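Local coordinates for protein transport protein HOFQ (Aggregatibacter actinomycetemcomitans, PDB 2Y3M) that binds DNA through its extra-membranous domains and, as a secretin of the competence machinery, probably serves DNA uptake across the outer membrane, at the interface of chains A and B. Numbering follows the deposited sequence. Chains: chain A/B, Protein transport protein HOFQ.

The interface of chains A and B. Residues chain A 31, 33, 45, 47; chain B 9, 75, 77.
A:Glu47 and B:Lys77 form a salt bridge across the interface, beside a point where strands of the two chains pair. A:Glu47, on strand 43-48, pairs with B:Ser9, on strand 6-14, as an antiparallel beta bridge. The interface is two-fold symmetric, so the same contact recurs with the chains exchanged. The dimer may or may not persist outside the crystal.

The A:Glu47 side chain leaves the paired strand and carries its carboxylate to the lysine. B:Lys77 NZ donates to A:Glu47 OE1 at 2.7 Å, on the syn lone pair, the side facing the other carboxylate oxygen. A:Glu47 OE2 is also near, 3.3 Å from B:Lys77 NZ. The two side chains meet at about a right angle. The lysine chain reaches across extended and turns only at its last torsion (chi4 75°), which brings the amine to the carboxylate. This lysine is poorly ordered, so its exact pose is less certain.

A hydrogen bond within chain A supports the acceptor. A:Asn31 ND2 donates to A:Glu47 OE1 at 3.3 Å, with the bond almost straight at the hydrogen (179°). The oxygen lies in the amide plane of A:Asn31, but the amide meets the carboxylate from above its plane. OE1 thus takes two donors from different directions, which may help restrain the carboxylate, although the lysine is poorly ordered. The nearby amine probably favours the charged carboxylate.

The remaining contacts are looser packing. B:Ser9 OG lies near A:Gln45 NE2 and A:Glu47 CG, 3.6 Å from each, with no hydrogen bond assigned. B:Phe75 turns its ring edge to B:Ser9 CB within its own chain. B:Phe75 CZ is 4.3 Å from A:Glu47 OE2.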
# COMPACT_ATOMS: atom_id res chain seq x y z
N ASN A 31 -12.88 14.09 -7.07
CA ASN A 31 -12.25 15.12 -6.27
C ASN A 31 -11.56 14.48 -5.07
O ASN A 31 -12.19 13.77 -4.28
CB ASN A 31 -13.30 16.14 -5.81
CG ASN A 31 -12.69 17.39 -5.21
OD1 ASN A 31 -11.62 17.83 -5.63
ND2 ASN A 31 -13.37 17.97 -4.23
N ILE A 33 -9.36 15.14 -1.63
CA ILE A 33 -8.95 16.08 -0.58
C ILE A 33 -8.13 15.37 0.49
O ILE A 33 -8.53 14.32 0.99
CB ILE A 33 -10.17 16.78 0.09
CG1 ILE A 33 -11.02 17.53 -0.94
CG2 ILE A 33 -9.70 17.73 1.20
CD1 ILE A 33 -12.42 17.91 -0.45
N GLN A 45 -10.21 12.20 1.35
CA GLN A 45 -11.63 12.30 1.08
C GLN A 45 -11.85 12.31 -0.43
O GLN A 45 -11.29 13.14 -1.13
CB GLN A 45 -12.22 13.55 1.73
CG GLN A 45 -13.73 13.51 1.85
CD GLN A 45 -14.28 14.67 2.65
OE1 GLN A 45 -13.72 15.06 3.67
NE2 GLN A 45 -15.40 15.22 2.18
N GLU A 47 -14.55 12.28 -3.74
CA GLU A 47 -15.90 12.65 -4.18
C GLU A 47 -16.08 12.41 -5.66
O GLU A 47 -15.20 12.71 -6.47
CB GLU A 47 -16.17 14.12 -3.88
CG GLU A 47 -16.10 14.50 -2.42
CD GLU A 47 -16.16 15.99 -2.21
OE1 GLU A 47 -16.24 16.73 -3.21
OE2 GLU A 47 -16.13 16.42 -1.04
N SER B 9 -19.41 10.48 -1.48
CA SER B 9 -18.20 10.84 -0.75
C SER B 9 -17.77 9.69 0.14
O SER B 9 -18.60 9.08 0.81
CB SER B 9 -18.45 12.08 0.10
OG SER B 9 -17.23 12.68 0.47
N PHE B 75 -24.53 13.62 -0.64
CA PHE B 75 -25.02 14.94 -0.27
C PHE B 75 -24.78 15.94 -1.40
O PHE B 75 -24.09 15.63 -2.37
CB PHE B 75 -24.32 15.42 1.01
CG PHE B 75 -22.87 15.79 0.83
CD1 PHE B 75 -21.90 14.80 0.60
CD2 PHE B 75 -22.46 17.12 0.89
CE1 PHE B 75 -20.56 15.15 0.42
CE2 PHE B 75 -21.13 17.47 0.72
CZ PHE B 75 -20.18 16.48 0.49
N LYS B 77 -23.00 19.29 -2.60
CA LYS B 77 -21.78 20.03 -2.29
C LYS B 77 -22.01 21.54 -2.37
O LYS B 77 -22.64 22.13 -1.49
CB LYS B 77 -20.68 19.61 -3.26
CG LYS B 77 -19.26 19.82 -2.76
CD LYS B 77 -18.27 19.36 -3.81
CE LYS B 77 -16.89 19.98 -3.61
NZ LYS B 77 -16.16 19.36 -2.47